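Local structure of C3-degrading proteinase (CppA protein) (Streptococcus pneumoniae, 3E0R) at residues Asn20-Leu23 and Asn24-Phe27; Glu88-Leu91 and Ser92-Ser96; Phe166-Ser169 and Ser170-Gly173. The protein probably degrades complement component C3 as a streptococcal proteinase, and is built from two modules related to the glyoxalase superfamily. One frame throughout, in Å; residues are numbered along the deposited sequence.

Interaction 1 of 3, residues Asn20-Leu23 and Asn24-Phe27; sequences NRKL and NETF
The N-terminal turn of helix 21-31 is an N-capped helix start, and Asn20 and Asn24 meet in its first turn. Asn20 is the N-cap. Asn20 OD1 accepts from Leu23 N at 3.1 Å, a straight capping bond of 168°. The backbone O of Asn20 is gripped twice by Asn24. The helical bond comes from Asn24 N, and Asn24 ND2 adds a shorter one of 2.7 Å to Asn20 O. The two donors reach the oxygen from opposite faces of its carbonyl plane. The acceptor lies near the amide plane of Asn24, so the ND2 bond fixes the rotation of that group. ND2 also bonds to Glu115, so this one nitrogen has two acceptors.

At the next residue, Glu25 forms a salt-bridge network with Arg21 and Lys22. Its CG stands anti to the carbonyl carbon (chi1 -68°), and the extended chain runs back along the helix. Glu25 OE1 takes Lys22 NZ at 2.9 Å, nearly along the C-O axis. Glu25 OE2 lies 3.4 Å from Arg21 NE, at the edge of the guanidinium, with the two flat groups 88° apart. The stronger partner of Arg21 is Glu39, met by NH2.

Thr26 repeats the double grip on Lys22 O. Thr26 N donates to Lys22 O at 2.9 Å, and Thr26 OG1 reaches Lys22 O at 2.6 Å from the opposite face, above the carbonyl plane.

Interaction 2 of 3, residues Glu88-Leu91 and Ser92-Ser96; sequences EGIL and SKTDS
Ile90 and Thr94 lie side by side and point the same way, with Ile90 CG2 4.0 Å from Thr94 OG1. The Thr94 hydroxyl stands anti to its own carbonyl carbon (chi1 -28°, twisted away from a staggered position). There it turns back to the helix, and Thr94 OG1 donates to Ile90 O at 3.0 Å, from above the carbonyl plane.

The same oxygen has a second firm donor. Lys93 N reaches Ile90 O at 3.0 Å from the opposite face of the plane, well out of it. Thr94 N adds only weak, bent bonds to Ile90 O and Leu91 O. Ile90 O is thus held on both faces where the regular helix stops.

Ser92 bends its hydroxyl back to an earlier carbonyl, that of Gly89. Its OG sits between the backbone N and the carbonyl carbon (chi1 75°) and donates to Gly89 O. The exact 2.5 Å between Ser92 OG and Gly89 O is doubtful. Ser92 N keeps the helical bond to Glu88 O at 3.0 Å. The Lys93 chain begins alongside, with Lys93 CG 3.7 Å from Gly89 O, and then leads off.

On the buried side, Ile90 and Leu91 both pack on Phe109 of strand 107-112. Ile90 also touches Leu148, and Leu91 touches Phe139.

This is the C-terminal end of helix 84-91. The bond of Ser92 N to the fourth residue back gives way to that of Lys93 N to the third, a tightening turn before the loop to strand 99-102.

Interaction 3 of 3, residues Phe166-Ser169 and Ser170-Gly173; sequences FLES and SEIG
Glu168 N donates to Glu171 OE1 at 2.8 Å, the shortest polar bond of this turn and a nearly straight one. The backbone N-H comes from above the carboxylate plane, 67° out of it. Glu171 CG is anti to the carbonyl carbon (chi1 -45°), and the extended chain carries the carboxylate back over Glu168. Its other oxygen, OE2, forms a salt bridge with Lys214, which also bonds to Phe166 O. The two glutamate side chains cross with their carboxylate planes 66° apart. Glu168 OE2 and Glu171 OE2 are 5.3 Å apart, and Lys214 probably eases the like charges.

The carbonyl of the same residue accepts the helical bond. Ile172 N reaches Glu168 O at 2.9 Å in an almost straight line, while the bond from Glu171 N is weak.

Leu167 and Ile172 cross at about a right angle, with Leu167 CB against Ile172 CG2 at a tight 3.5 Å. Leu167 continues onto Leu199 and Phe201 of strand 196-203. Ile172 rests on Phe178 of strand 176-180.

Gly173 leaves helical geometry with positive phi. The Glu171 bond resembles one half of a capping box at the start of the short, weakly bonded helix 169-172, which leads toward strand 176-180.

In the fold
The three contacts follow one another along the chain, each at an end of a helix. Interaction 1 begins helix 21-31, interaction 2 ends helix 84-91, and interaction 3 holds the short helix 169-172 with its approach. Interactions 1 and 2 both fall in the N-terminal CppA module. Their centres are about 17 Å apart, and their nearest atoms stay about 7 Å apart. Interaction 3 is in the C-terminal CppA module, across the centre of the chain. Its centre is about 32 Å from that of interaction 1 and about 35 Å from that of interaction 2. Both mixed beta sheets combine strands from the two modules, so these distant turns belong to one joined body.

Interaction 1 of 3, residues Asn20-Leu23 and Asn24-Phe27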
# COMPACT_ATOMS: atom_id res chain seq x y z
N ASN A 20 -11.13 -11.66 -4.89
CA ASN A 20 -12.34 -11.21 -5.55
C ASN A 20 -12.25 -9.72 -5.83
O ASN A 20 -12.13 -8.93 -4.92
CB ASN A 20 -13.58 -11.51 -4.71
CG ASN A 20 -14.85 -11.32 -5.50
OD1 ASN A 20 -15.20 -10.19 -5.91
ND2 ASN A 20 -15.52 -12.43 -5.76
N ARG A 21 -12.30 -9.36 -7.10
CA ARG A 21 -12.24 -7.97 -7.51
C ARG A 21 -13.35 -7.11 -6.93
O ARG A 21 -13.10 -6.04 -6.35
CB ARG A 21 -12.31 -7.85 -9.03
CG ARG A 21 -11.56 -6.65 -9.53
CD ARG A 21 -12.32 -5.93 -10.59
NE ARG A 21 -11.46 -4.94 -11.22
CZ ARG A 21 -10.52 -5.22 -12.13
NH1 ARG A 21 -10.30 -6.48 -12.52
NH2 ARG A 21 -9.82 -4.25 -12.66
N LYS A 22 -14.59 -7.52 -7.13
CA LYS A 22 -15.71 -6.71 -6.70
C LYS A 22 -15.61 -6.48 -5.19
O LYS A 22 -15.85 -5.38 -4.73
CB LYS A 22 -17.05 -7.35 -7.10
CG LYS A 22 -18.22 -6.41 -6.96
CD LYS A 22 -18.32 -5.51 -8.17
CE LYS A 22 -18.81 -4.11 -7.82
NZ LYS A 22 -18.50 -3.12 -8.92
N LEU A 23 -15.25 -7.52 -4.42
CA LEU A 23 -15.05 -7.37 -2.98
C LEU A 23 -14.07 -6.25 -2.65
O LEU A 23 -14.36 -5.37 -1.85
CB LEU A 23 -14.49 -8.66 -2.35
CG LEU A 23 -15.40 -9.66 -1.67
CD1 LEU A 23 -14.58 -10.84 -1.15
CD2 LEU A 23 -16.18 -8.96 -0.56
N ASN A 24 -12.90 -6.34 -3.27
CA ASN A 24 -11.81 -5.39 -3.03
C ASN A 24 -12.21 -3.98 -3.51
O ASN A 24 -11.94 -2.98 -2.84
CB ASN A 24 -10.49 -5.90 -3.65
CG ASN A 24 -9.86 -7.03 -2.83
OD1 ASN A 24 -8.95 -6.78 -2.07
ND2 ASN A 24 -10.39 -8.25 -2.94
N GLU A 25 -12.89 -3.90 -4.65
CA GLU A 25 -13.42 -2.60 -5.15
C GLU A 25 -14.36 -1.96 -4.15
O GLU A 25 -14.29 -0.78 -3.86
CB GLU A 25 -14.23 -2.79 -6.42
CG GLU A 25 -13.49 -3.21 -7.65
CD GLU A 25 -14.38 -3.06 -8.92
OE1 GLU A 25 -15.61 -3.23 -8.83
OE2 GLU A 25 -13.83 -2.77 -10.01
N THR A 26 -15.30 -2.76 -3.65
CA THR A 26 -16.28 -2.29 -2.70
C THR A 26 -15.62 -1.69 -1.47
O THR A 26 -16.15 -0.76 -0.87
CB THR A 26 -17.22 -3.42 -2.25
OG1 THR A 26 -17.67 -4.12 -3.41
CG2 THR A 26 -18.42 -2.87 -1.51
N PHE A 27 -14.47 -2.24 -1.11
CA PHE A 27 -13.75 -1.87 0.11
C PHE A 27 -12.99 -0.56 -0.12
O PHE A 27 -13.20 0.43 0.59
CB PHE A 27 -12.80 -3.03 0.54
CG PHE A 27 -11.98 -2.74 1.75
CD1 PHE A 27 -12.56 -2.70 3.01
CD2 PHE A 27 -10.63 -2.47 1.63
CE1 PHE A 27 -11.81 -2.41 4.13
CE2 PHE A 27 -9.87 -2.17 2.74
CZ PHE A 27 -10.44 -2.15 3.98

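Interaction 2 of 3, residues Glu88-Leu91 and Ser92-Ser96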
# COMPACT_ATOMS: atom_id res chain seq x y z
N GLU A 88 -14.18 11.35 9.08
CA GLU A 88 -15.44 11.33 9.80
C GLU A 88 -16.61 11.08 8.85
O GLU A 88 -17.63 10.53 9.26
CB GLU A 88 -15.64 12.64 10.58
CG GLU A 88 -14.45 13.00 11.51
CD GLU A 88 -14.74 14.10 12.54
OE1 GLU A 88 -15.79 14.82 12.46
OE2 GLU A 88 -13.89 14.26 13.45
N GLY A 89 -16.45 11.51 7.59
CA GLY A 89 -17.44 11.23 6.56
C GLY A 89 -17.52 9.74 6.28
O GLY A 89 -18.62 9.15 6.23
N ILE A 90 -16.35 9.14 6.08
CA ILE A 90 -16.22 7.69 5.91
C ILE A 90 -16.87 6.93 7.07
O ILE A 90 -17.67 6.02 6.84
CB ILE A 90 -14.72 7.24 5.78
CG1 ILE A 90 -14.05 7.82 4.53
CG2 ILE A 90 -14.58 5.71 5.71
CD1 ILE A 90 -12.49 7.67 4.67
N LEU A 91 -16.55 7.30 8.31
CA LEU A 91 -17.08 6.58 9.49
C LEU A 91 -18.61 6.74 9.63
O LEU A 91 -19.31 5.80 10.03
CB LEU A 91 -16.34 7.03 10.74
CG LEU A 91 -14.90 6.51 10.82
CD1 LEU A 91 -14.08 7.32 11.83
CD2 LEU A 91 -14.84 4.98 11.11
N SER A 92 -19.14 7.91 9.23
CA SER A 92 -20.58 8.14 9.20
C SER A 92 -21.31 7.13 8.31
O SER A 92 -22.52 6.95 8.45
CB SER A 92 -20.93 9.58 8.76
OG SER A 92 -20.75 9.75 7.37
N LYS A 93 -20.58 6.47 7.42
CA LYS A 93 -21.19 5.56 6.45
C LYS A 93 -20.92 4.06 6.65
O LYS A 93 -21.64 3.24 6.10
CB LYS A 93 -20.79 5.98 5.01
CG LYS A 93 -21.35 7.32 4.57
CD LYS A 93 -22.84 7.24 4.20
CE LYS A 93 -23.48 8.64 4.04
NZ LYS A 93 -23.69 9.40 5.34
N THR A 94 -19.90 3.71 7.43
CA THR A 94 -19.50 2.30 7.58
C THR A 94 -19.83 1.75 8.96
O THR A 94 -19.54 2.38 10.00
CB THR A 94 -17.98 2.08 7.40
OG1 THR A 94 -17.45 3.08 6.53
CG2 THR A 94 -17.70 0.69 6.82
N ASP A 95 -20.37 0.53 8.98
CA ASP A 95 -20.62 -0.17 10.23
C ASP A 95 -19.38 -0.93 10.77
O ASP A 95 -19.33 -1.21 11.96
CB ASP A 95 -21.84 -1.10 10.08
CG ASP A 95 -23.13 -0.33 9.71
OD1 ASP A 95 -23.21 0.86 10.08
OD2 ASP A 95 -24.06 -0.89 9.07
N SER A 96 -18.37 -1.19 9.93
CA SER A 96 -17.44 -2.34 10.17
C SER A 96 -15.96 -2.10 10.46
O SER A 96 -15.10 -2.96 10.14
CB SER A 96 -17.53 -3.31 8.97
OG SER A 96 -17.17 -4.62 9.38

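Interaction 3 of 3, residues Phe166-Ser169 and Ser170-Gly173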
# COMPACT_ATOMS: atom_id res chain seq x y z
N PHE A 166 17.15 -4.91 -0.42
CA PHE A 166 17.85 -4.06 -1.36
C PHE A 166 17.49 -2.59 -1.16
O PHE A 166 18.25 -1.71 -1.58
CB PHE A 166 17.53 -4.48 -2.82
CG PHE A 166 18.39 -5.60 -3.32
CD1 PHE A 166 19.74 -5.40 -3.58
CD2 PHE A 166 17.86 -6.86 -3.54
CE1 PHE A 166 20.54 -6.45 -4.06
CE2 PHE A 166 18.65 -7.89 -4.01
CZ PHE A 166 19.98 -7.68 -4.27
N LEU A 167 16.33 -2.32 -0.55
CA LEU A 167 15.88 -0.97 -0.25
C LEU A 167 16.66 -0.32 0.92
O LEU A 167 16.71 -0.84 2.06
CB LEU A 167 14.38 -0.98 -0.02
CG LEU A 167 13.57 -1.50 -1.23
CD1 LEU A 167 12.03 -1.36 -0.99
CD2 LEU A 167 14.03 -0.83 -2.60
N GLU A 168 17.32 0.80 0.62
CA GLU A 168 18.08 1.53 1.64
C GLU A 168 17.15 2.52 2.33
O GLU A 168 16.29 3.11 1.68
CB GLU A 168 19.28 2.29 1.04
CG GLU A 168 20.34 1.42 0.35
CD GLU A 168 20.79 0.24 1.20
OE1 GLU A 168 20.66 0.33 2.45
OE2 GLU A 168 21.24 -0.78 0.64
N SER A 169 17.33 2.68 3.64
CA SER A 169 16.67 3.75 4.42
C SER A 169 16.90 5.15 3.82
O SER A 169 16.05 6.06 3.97
CB SER A 169 17.19 3.74 5.88
OG SER A 169 16.78 2.55 6.55
N SER A 170 18.07 5.32 3.20
CA SER A 170 18.43 6.56 2.49
C SER A 170 17.36 6.87 1.44
O SER A 170 16.85 7.99 1.40
CB SER A 170 19.80 6.41 1.80
OG SER A 170 20.56 5.35 2.36
N GLU A 171 17.04 5.85 0.63
CA GLU A 171 16.14 5.97 -0.51
C GLU A 171 14.70 6.00 -0.03
O GLU A 171 13.98 6.97 -0.24
CB GLU A 171 16.29 4.76 -1.46
CG GLU A 171 17.73 4.29 -1.82
CD GLU A 171 17.80 2.78 -2.21
OE1 GLU A 171 16.88 2.01 -1.87
OE2 GLU A 171 18.81 2.36 -2.83
N ILE A 172 14.30 4.91 0.65
CA ILE A 172 12.89 4.66 0.99
C ILE A 172 12.26 5.58 2.04
O ILE A 172 11.06 5.47 2.33
CB ILE A 172 12.65 3.20 1.43
CG1 ILE A 172 13.19 2.96 2.86
CG2 ILE A 172 13.22 2.26 0.36
CD1 ILE A 172 13.24 1.50 3.28
N GLY A 173 13.06 6.48 2.60
CA GLY A 173 12.56 7.55 3.43
C GLY A 173 11.55 7.08 4.46
O GLY A 173 11.73 6.02 5.07